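Betaine aldehyde dehydrogenase (PDB 4QTO) probably catalyses the NAD-dependent oxidation of betaine aldehyde to glycine betaine. Local coordinates at residues 331-336 with 398-403; 350-355 with 416-421; 366-371 with 376-381. One frame throughout, in Å; residues are numbered along the deposited sequence. Where two conformers were deposited one is given.

Contact 1 of 3, residues 331-336 with 398-403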
loop_
_atom_site.group_PDB
_atom_site.type_symbol
_atom_site.label_atom_id
_atom_site.label_comp_id
_atom_site.label_asym_id
_atom_site.label_seq_id
_atom_site.Cartn_x
_atom_site.Cartn_y
_atom_site.Cartn_z
ATOM N N GLN A 331 -36.255 -17.584 -26.701
ATOM C CA GLN A 331 -36.263 -18.333 -27.936
ATOM C C GLN A 331 -34.858 -18.572 -28.486
ATOM O O GLN A 331 -34.527 -19.678 -28.936
ATOM C CB GLN A 331 -37.145 -17.666 -28.979
ATOM C CG GLN A 331 -37.281 -18.609 -30.156
ATOM C CD GLN A 331 -37.902 -19.948 -29.684
ATOM O OE1 GLN A 331 -39.022 -19.934 -29.195
ATOM N NE2 GLN A 331 -37.149 -21.088 -29.746
ATOM N N ALA A 332 -34.030 -17.534 -28.476
ATOM C CA ALA A 332 -32.675 -17.651 -29.002
ATOM C C ALA A 332 -31.813 -18.609 -28.168
ATOM O O ALA A 332 -31.077 -19.429 -28.723
ATOM C CB ALA A 332 -32.021 -16.285 -29.067
ATOM N N LEU A 333 -31.949 -18.528 -26.857
ATOM C CA LEU A 333 -31.185 -19.382 -25.952
ATOM C C LEU A 333 -31.594 -20.848 -26.128
ATOM O O LEU A 333 -30.752 -21.733 -26.298
ATOM C CB LEU A 333 -31.398 -18.942 -24.509
ATOM C CG LEU A 333 -30.682 -19.797 -23.465
ATOM C CD1 LEU A 333 -29.187 -19.641 -23.624
ATOM C CD2 LEU A 333 -31.106 -19.405 -22.067
ATOM N N ILE A 334 -32.893 -21.094 -26.105
ATOM C CA ILE A 334 -33.430 -22.458 -26.261
ATOM C C ILE A 334 -32.985 -23.089 -27.576
ATOM O O ILE A 334 -32.538 -24.246 -27.597
ATOM C CB ILE A 334 -34.952 -22.468 -26.129
ATOM C CG1 ILE A 334 -35.346 -22.180 -24.678
ATOM C CG2 ILE A 334 -35.526 -23.817 -26.558
ATOM C CD1 ILE A 334 -36.787 -21.763 -24.496
ATOM N N ASP A 335 -33.068 -22.332 -28.670
ATOM C CA ASP A 335 -32.634 -22.827 -29.974
ATOM C C ASP A 335 -31.156 -23.235 -29.955
ATOM O O ASP A 335 -30.769 -24.237 -30.576
ATOM C CB ASP A 335 -32.829 -21.743 -31.053
ATOM C CG ASP A 335 -34.285 -21.504 -31.403
ATOM O OD1 ASP A 335 -35.185 -22.170 -30.832
ATOM O OD2 ASP A 335 -34.536 -20.603 -32.249
ATOM N N ARG A 336 -30.311 -22.474 -29.237
ATOM C CA ARG A 336 -28.912 -22.823 -29.174
ATOM C C ARG A 336 -28.665 -24.017 -28.258
ATOM O O ARG A 336 -27.790 -24.846 -28.537
ATOM C CB ARG A 336 -28.090 -21.621 -28.685
ATOM C CG ARG A 336 -28.018 -20.477 -29.673
ATOM C CD ARG A 336 -27.104 -20.757 -30.853
ATOM N NE ARG A 336 -25.695 -20.854 -30.494
ATOM C CZ ARG A 336 -24.902 -19.816 -30.261
ATOM N NH1 ARG A 336 -25.379 -18.570 -30.328
ATOM N NH2 ARG A 336 -23.635 -20.024 -29.966
ATOM N N PRO A 398 -28.326 -30.272 -21.323
ATOM C CA PRO A 398 -28.345 -28.852 -20.950
ATOM C C PRO A 398 -29.796 -28.417 -20.904
ATOM O O PRO A 398 -30.609 -28.754 -21.799
ATOM C CB PRO A 398 -27.530 -28.161 -22.034
ATOM C CG PRO A 398 -27.520 -29.120 -23.172
ATOM C CD PRO A 398 -27.606 -30.510 -22.576
ATOM N N THR A 399 -30.122 -27.659 -19.863
ATOM C CA THR A 399 -31.504 -27.379 -19.529
ATOM C C THR A 399 -31.780 -25.903 -19.309
ATOM O O THR A 399 -30.940 -25.185 -18.735
ATOM C CB THR A 399 -31.805 -28.141 -18.215
ATOM O OG1 THR A 399 -31.520 -29.542 -18.390
ATOM C CG2 THR A 399 -33.224 -27.966 -17.740
ATOM N N VAL A 400 -32.945 -25.438 -19.771
ATOM C CA VAL A 400 -33.391 -24.062 -19.536
ATOM C C VAL A 400 -34.763 -24.153 -18.838
ATOM O O VAL A 400 -35.676 -24.842 -19.315
ATOM C CB VAL A 400 -33.575 -23.248 -20.827
ATOM C CG1 VAL A 400 -34.042 -21.829 -20.501
ATOM C CG2 VAL A 400 -32.282 -23.222 -21.633
ATOM N N ILE A 401 -34.873 -23.469 -17.703
ATOM C CA ILE A 401 -36.108 -23.421 -16.928
ATOM C C ILE A 401 -36.678 -22.000 -17.021
ATOM O O ILE A 401 -35.997 -21.032 -16.712
ATOM C CB ILE A 401 -35.863 -23.845 -15.466
ATOM C CG1 ILE A 401 -35.326 -25.293 -15.449
ATOM C CG2 ILE A 401 -37.142 -23.735 -14.657
ATOM C CD1 ILE A 401 -35.019 -25.866 -14.072
ATOM N N THR A 402 -37.937 -21.904 -17.434
ATOM C CA THR A 402 -38.628 -20.633 -17.622
ATOM C C THR A 402 -39.877 -20.518 -16.746
ATOM O O THR A 402 -40.241 -21.450 -16.032
ATOM C CB THR A 402 -39.036 -20.454 -19.092
ATOM O OG1 THR A 402 -39.894 -21.527 -19.486
ATOM C CG2 THR A 402 -37.821 -20.423 -20.004
ATOM N N ASN A 403 -40.528 -19.353 -16.802
ATOM C CA ASN A 403 -41.779 -19.145 -16.036
ATOM C C ASN A 403 -41.517 -19.396 -14.532
ATOM O O ASN A 403 -42.268 -20.116 -13.857
ATOM C CB ASN A 403 -42.921 -20.021 -16.558
ATOM C CG ASN A 403 -44.293 -19.530 -16.112
ATOM O OD1 ASN A 403 -44.483 -18.350 -15.848
ATOM N ND2 ASN A 403 -45.269 -20.442 -16.063
#
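Helix-on-sheet packing in the catalytic domain sets L333 and I334 of helix 323-337 against V400 of strand 399-402. The leucine makes the closer approach: its CD2 sits over the fork of the valine, 4.0 Å from CG2 of V400 and 4.1 Å from CG1 of V400, so that one methyl group rests on two. With CG of L333 anti to the backbone N (chi1 178°), the side chain is carried down from the helix to the sheet. I334 comes in beside it more loosely, its CG1 4.4 Å from CB of V400, and this part of the contact is less certain because the isoleucine was modelled in two conformers. A beta-branched valine suits an extended strand and offers a short, broad apolar surface to the helix, whereas the longer leucine spans the distance from the helix backbone to the sheet. In the mixed sheet of the aldehyde dehydrogenase catalytic domain, alternate residues of strand 399-402 face opposite ways: V400 looks to helix 323-337, while I401 packs against I378 and V419 on the other side. Helix 294-306 adds to this apolar layer, its L302 meeting L333 and its Y306 V400. One turn along from L333, the buried R336 hydrogen-bonds through NE to S519 O and through NH2 to F518 O of the second subunit.

Contact 2 of 3, residues 350-355 with 416-421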
loop_
_atom_site.group_PDB
_atom_site.type_symbol
_atom_site.label_atom_id
_atom_site.label_comp_id
_atom_site.label_asym_id
_atom_site.label_seq_id
_atom_site.Cartn_x
_atom_site.Cartn_y
_atom_site.Cartn_z
ATOM N N THR A 350 -16.637 -32.301 -28.925
ATOM C CA THR A 350 -17.438 -32.174 -27.707
ATOM C C THR A 350 -17.425 -30.745 -27.152
ATOM O O THR A 350 -16.373 -30.108 -27.054
ATOM C CB THR A 350 -16.916 -33.122 -26.633
ATOM O OG1 THR A 350 -17.030 -34.475 -27.105
ATOM C CG2 THR A 350 -17.684 -32.957 -25.326
ATOM N N GLU A 351 -18.618 -30.250 -26.814
ATOM C CA GLU A 351 -18.793 -28.932 -26.218
ATOM C C GLU A 351 -19.115 -29.050 -24.721
ATOM O O GLU A 351 -18.821 -28.135 -23.948
ATOM C CB GLU A 351 -19.875 -28.161 -26.963
ATOM C CG GLU A 351 -19.446 -27.839 -28.383
ATOM C CD GLU A 351 -20.571 -27.407 -29.290
ATOM O OE1 GLU A 351 -21.735 -27.305 -28.840
ATOM O OE2 GLU A 351 -20.290 -27.213 -30.483
ATOM N N MET A 352 -19.722 -30.162 -24.308
ATOM C CA MET A 352 -20.087 -30.370 -22.919
ATOM C C MET A 352 -19.944 -31.836 -22.565
ATOM O O MET A 352 -20.487 -32.723 -23.251
ATOM C CB MET A 352 -21.526 -29.910 -22.633
ATOM C CG MET A 352 -21.802 -29.638 -21.172
ATOM S SD MET A 352 -23.505 -29.107 -20.816
ATOM C CE MET A 352 -24.233 -30.683 -20.465
ATOM N N GLY A 353 -19.219 -32.088 -21.500
ATOM C CA GLY A 353 -19.039 -33.442 -20.992
ATOM C C GLY A 353 -20.121 -33.870 -19.990
ATOM O O GLY A 353 -21.157 -33.212 -19.841
ATOM N N PRO A 354 -19.889 -34.984 -19.295
ATOM C CA PRO A 354 -20.796 -35.472 -18.293
ATOM C C PRO A 354 -20.688 -34.731 -16.982
ATOM O O PRO A 354 -19.788 -33.882 -16.815
ATOM C CB PRO A 354 -20.312 -36.900 -18.071
ATOM C CG PRO A 354 -18.835 -36.785 -18.269
ATOM C CD PRO A 354 -18.669 -35.801 -19.387
ATOM N N VAL A 355 -21.609 -35.018 -16.056
ATOM C CA VAL A 355 -21.514 -34.507 -14.690
ATOM C C VAL A 355 -20.672 -35.512 -13.906
ATOM O O VAL A 355 -20.369 -36.596 -14.388
ATOM C CB VAL A 355 -22.860 -34.168 -14.018
ATOM C CG1 VAL A 355 -23.574 -33.069 -14.795
ATOM C CG2 VAL A 355 -23.748 -35.400 -13.841
ATOM N N PHE A 416 -25.826 -26.598 -9.397
ATOM C CA PHE A 416 -24.470 -26.973 -9.805
ATOM C C PHE A 416 -24.487 -28.015 -10.922
ATOM O O PHE A 416 -23.731 -29.000 -10.927
ATOM C CB PHE A 416 -23.738 -27.517 -8.598
ATOM C CG PHE A 416 -22.298 -27.196 -8.548
ATOM C CD1 PHE A 416 -21.896 -25.913 -8.229
ATOM C CD2 PHE A 416 -21.343 -28.180 -8.729
ATOM C CE1 PHE A 416 -20.549 -25.611 -8.118
ATOM C CE2 PHE A 416 -19.994 -27.879 -8.607
ATOM C CZ PHE A 416 -19.606 -26.598 -8.316
ATOM N N GLY A 417 -25.361 -27.811 -11.894
ATOM C CA GLY A 417 -25.482 -28.684 -13.029
ATOM C C GLY A 417 -25.725 -27.860 -14.280
ATOM O O GLY A 417 -25.743 -26.619 -14.212
ATOM N N PRO A 418 -26.024 -28.531 -15.413
ATOM C CA PRO A 418 -26.152 -27.808 -16.688
ATOM C C PRO A 418 -27.555 -27.279 -16.830
ATOM O O PRO A 418 -28.339 -27.737 -17.673
ATOM C CB PRO A 418 -25.812 -28.869 -17.716
ATOM C CG PRO A 418 -26.227 -30.147 -17.076
ATOM C CD PRO A 418 -26.001 -29.995 -15.601
ATOM N N VAL A 419 -27.875 -26.337 -15.962
ATOM C CA VAL A 419 -29.235 -25.825 -15.828
ATOM C C VAL A 419 -29.189 -24.340 -15.539
ATOM O O VAL A 419 -28.417 -23.900 -14.665
ATOM C CB VAL A 419 -29.911 -26.477 -14.600
ATOM C CG1 VAL A 419 -31.326 -25.966 -14.388
ATOM C CG2 VAL A 419 -29.898 -28.004 -14.687
ATOM N N VAL A 420 -30.017 -23.591 -16.244
ATOM C CA VAL A 420 -30.214 -22.163 -15.973
ATOM C C VAL A 420 -31.699 -21.888 -15.807
ATOM O O VAL A 420 -32.536 -22.598 -16.359
ATOM C CB VAL A 420 -29.666 -21.245 -17.090
ATOM C CG1 VAL A 420 -28.198 -21.562 -17.366
ATOM C CG2 VAL A 420 -30.457 -21.357 -18.380
ATOM N N THR A 421 -32.018 -20.872 -15.003
ATOM C CA THR A 421 -33.384 -20.361 -14.871
ATOM C C THR A 421 -33.396 -18.996 -15.554
ATOM O O THR A 421 -32.343 -18.341 -15.643
ATOM C CB THR A 421 -33.838 -20.169 -13.400
ATOM O OG1 THR A 421 -32.879 -19.366 -12.682
ATOM C CG2 THR A 421 -33.990 -21.495 -12.710
#
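Apolar contact accounts for all the direct touching here, with M352 and V355 meeting two parts of the ring of P418. CE of M352 lies 3.7 Å from CB of P418 and 4.0 Å from CG of P418, and its sulfur follows along, SD being 3.9 Å from the same CB. The side chain of M352 runs extended through chi1 and chi2 (-160° and -179°) and bends only at chi3, which turns the terminal methyl onto the ring. V355 approaches the ring at its other end, CG1 to CD of P418 at 4.0 Å, and both side chains cross the proline at about a right angle. A flexible methionine can fit itself to a rigid ring, while the short, branched valine presents one methyl to CD without reaching past it. P418 is the centre of an inverse gamma turn at the entry to strand 419-425 of the catalytic-domain sheet, a place for which its ring-restricted phi is suitable. G417 before it carries no side chain to crowd CD.

Among backbone bonds, V419 N to G417 O closes that turn weakly at 2.8 Å, and P418 O accepts a probable hydrogen bond from T399 N of the neighbouring strand. Polar links leave from the loop 350-355: E351 OE1 hydrogen-bonds to K341 N, E351 OE2 to S519 OG and E351 O to W517 NE1, the last two partners in the second subunit.

Contact 3 of 3, residues 366-371 with 376-381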
loop_
_atom_site.group_PDB
_atom_site.type_symbol
_atom_site.label_atom_id
_atom_site.label_comp_id
_atom_site.label_asym_id
_atom_site.label_seq_id
_atom_site.Cartn_x
_atom_site.Cartn_y
_atom_site.Cartn_z
ATOM N N SER A 366 -33.350 -34.603 -9.184
ATOM C CA SER A 366 -34.348 -34.302 -8.178
ATOM C C SER A 366 -34.805 -32.846 -8.268
ATOM O O SER A 366 -35.939 -32.515 -7.939
ATOM C CB SER A 366 -33.834 -34.618 -6.765
ATOM O OG SER A 366 -32.844 -33.693 -6.356
ATOM N N TYR A 367 -33.899 -31.946 -8.673
ATOM C CA TYR A 367 -34.272 -30.544 -8.813
ATOM C C TYR A 367 -35.287 -30.305 -9.929
ATOM O O TYR A 367 -36.056 -29.345 -9.869
ATOM C CB TYR A 367 -33.039 -29.651 -8.968
ATOM C CG TYR A 367 -32.515 -29.168 -7.662
ATOM C CD1 TYR A 367 -33.232 -28.214 -6.921
ATOM C CD2 TYR A 367 -31.279 -29.589 -7.164
ATOM C CE1 TYR A 367 -32.758 -27.721 -5.717
ATOM C CE2 TYR A 367 -30.799 -29.102 -5.954
ATOM C CZ TYR A 367 -31.534 -28.169 -5.236
ATOM O OH TYR A 367 -31.037 -27.694 -4.026
ATOM N N MET A 368 -35.270 -31.148 -10.947
ATOM C CA MET A 368 -36.216 -30.987 -12.046
ATOM C C MET A 368 -37.647 -31.190 -11.523
ATOM O O MET A 368 -38.551 -30.449 -11.871
ATOM C CB MET A 368 -35.902 -31.945 -13.181
ATOM C CG MET A 368 -34.519 -31.800 -13.816
ATOM S SD MET A 368 -34.178 -30.177 -14.499
ATOM C CE MET A 368 -33.396 -29.386 -13.112
ATOM N N ASP A 369 -37.813 -32.181 -10.665
ATOM C CA ASP A 369 -39.090 -32.467 -10.035
ATOM C C ASP A 369 -39.536 -31.282 -9.184
ATOM O O ASP A 369 -40.698 -30.878 -9.219
ATOM C CB ASP A 369 -38.972 -33.732 -9.148
ATOM C CG ASP A 369 -38.698 -35.006 -9.951
ATOM O OD1 ASP A 369 -39.078 -35.037 -11.150
ATOM O OD2 ASP A 369 -38.097 -35.966 -9.369
ATOM N N VAL A 370 -38.605 -30.728 -8.415
ATOM C CA VAL A 370 -38.904 -29.576 -7.572
ATOM C C VAL A 370 -39.359 -28.387 -8.409
ATOM O O VAL A 370 -40.352 -27.759 -8.099
ATOM C CB VAL A 370 -37.685 -29.178 -6.712
ATOM C CG1 VAL A 370 -37.914 -27.848 -6.015
ATOM C CG2 VAL A 370 -37.387 -30.271 -5.705
ATOM N N ALA A 371 -38.646 -28.114 -9.493
ATOM C CA ALA A 371 -39.016 -27.015 -10.384
ATOM C C ALA A 371 -40.457 -27.139 -10.908
ATOM O O ALA A 371 -41.226 -26.172 -10.896
ATOM C CB ALA A 371 -38.025 -26.937 -11.561
ATOM N N ALA A 376 -42.719 -24.089 -12.428
ATOM C CA ALA A 376 -41.815 -23.610 -13.456
ATOM C C ALA A 376 -41.880 -24.540 -14.653
ATOM O O ALA A 376 -42.318 -25.666 -14.560
ATOM C CB ALA A 376 -40.384 -23.539 -12.943
ATOM N N THR A 377 -41.453 -24.041 -15.808
ATOM C CA THR A 377 -41.462 -24.822 -17.049
ATOM C C THR A 377 -40.071 -25.306 -17.434
ATOM O O THR A 377 -39.163 -24.499 -17.449
ATOM C CB THR A 377 -41.977 -23.918 -18.190
ATOM O OG1 THR A 377 -43.396 -23.688 -17.988
ATOM C CG2 THR A 377 -41.778 -24.550 -19.530
ATOM N N ILE A 378 -39.911 -26.611 -17.738
ATOM C CA ILE A 378 -38.634 -27.113 -18.233
ATOM C C ILE A 378 -38.751 -26.870 -19.736
ATOM O O ILE A 378 -39.411 -27.658 -20.461
ATOM C CB ILE A 378 -38.426 -28.609 -17.945
ATOM C CG1 ILE A 378 -38.605 -28.923 -16.465
ATOM C CG2 ILE A 378 -37.056 -29.055 -18.424
ATOM C CD1 ILE A 378 -37.714 -28.173 -15.533
ATOM N N ALA A 379 -38.172 -25.783 -20.212
ATOM C CA ALA A 379 -38.312 -25.391 -21.596
ATOM C C ALA A 379 -37.561 -26.270 -22.588
ATOM O O ALA A 379 -38.001 -26.435 -23.739
ATOM C CB ALA A 379 -37.935 -23.944 -21.777
ATOM N N VAL A 380 -36.439 -26.819 -22.154
ATOM C CA VAL A 380 -35.630 -27.713 -22.966
ATOM C C VAL A 380 -34.731 -28.496 -22.016
ATOM O O VAL A 380 -34.371 -27.990 -20.943
ATOM C CB VAL A 380 -34.823 -26.955 -24.041
ATOM C CG1 VAL A 380 -33.815 -26.019 -23.413
ATOM C CG2 VAL A 380 -34.132 -27.919 -24.994
ATOM N N GLY A 381 -34.414 -29.738 -22.378
ATOM C CA GLY A 381 -33.545 -30.575 -21.532
ATOM C C GLY A 381 -34.276 -31.156 -20.354
ATOM O O GLY A 381 -35.445 -31.588 -20.478
#
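I378 rests its CD1 between M368 and A371 of helix 358-373, touching SD of M368 at 4.2 Å and coming equally near CB of A371. The two longer side chains cross at about a right angle. M368 does not start out aimed at the strand; the bends at chi2 and chi3 fold its chain so that the sulfur flanks the isoleucine methyl. A thioether is apolar and pliant enough for such a turn, and the alanine, a single methyl deep, leaves room for the isoleucine to settle.

The two segments draw together toward the chain connection: CA of M368 and CA of I378 are 7.7 Å apart, but CA of A371 and CA of A376 only 5.4 Å. Short side chains suit this narrow end, where the methyls meet with CB of A371 4.4 Å from CB of A376. Here A376 N donates to A371 O at 3.0 Å. The N-H points fairly straight at the acceptor (155°), though the donor stands tilted 30° from the carbonyl plane. The bond uses a carbonyl in the last turn of the helix, five residues back, and ties the helix end to the start of the strand. CB of A376 lies 3.4 Å from the same oxygen, A371 O. I410 of helix 409-412 also packs on A371.

Beyond I378 the strand changes its alternation. A379 and V380 both face V400 of strand 399-402, and both touch I334 of helix 323-337, while I378 itself meets I401. The arrangement is that of an alpha/beta unit in which a helix is followed, after a short turn, by the outermost strand of the chain's catalytic-domain sheet and packs back on it, the strand's alternation interrupted by a classic beta bulge at A379 and V380.

In the fold
The segments come in the order 331-336, 350-355, 366-371, 376-381, 398-403 and 416-421, so contacts 1 and 2 interlock along the chain and contact 3 falls within both. Their centres are 12 to 14 Å apart. Strands 377-380, 399-402 and 419-425 are consecutive in one sheet, joined by probable hydrogen bonds such as A379 N to V400 O (2.8 Å) and I401 N to V420 O (2.8 Å). Helix 323-337 covers one face in contact 1 and helix 358-373 the other in contact 3, while contact 2 joins the loop between these helices to the start of strand 419-425. All three lie toward the edge of the sheet that ends, within this chain, at strand 377-380.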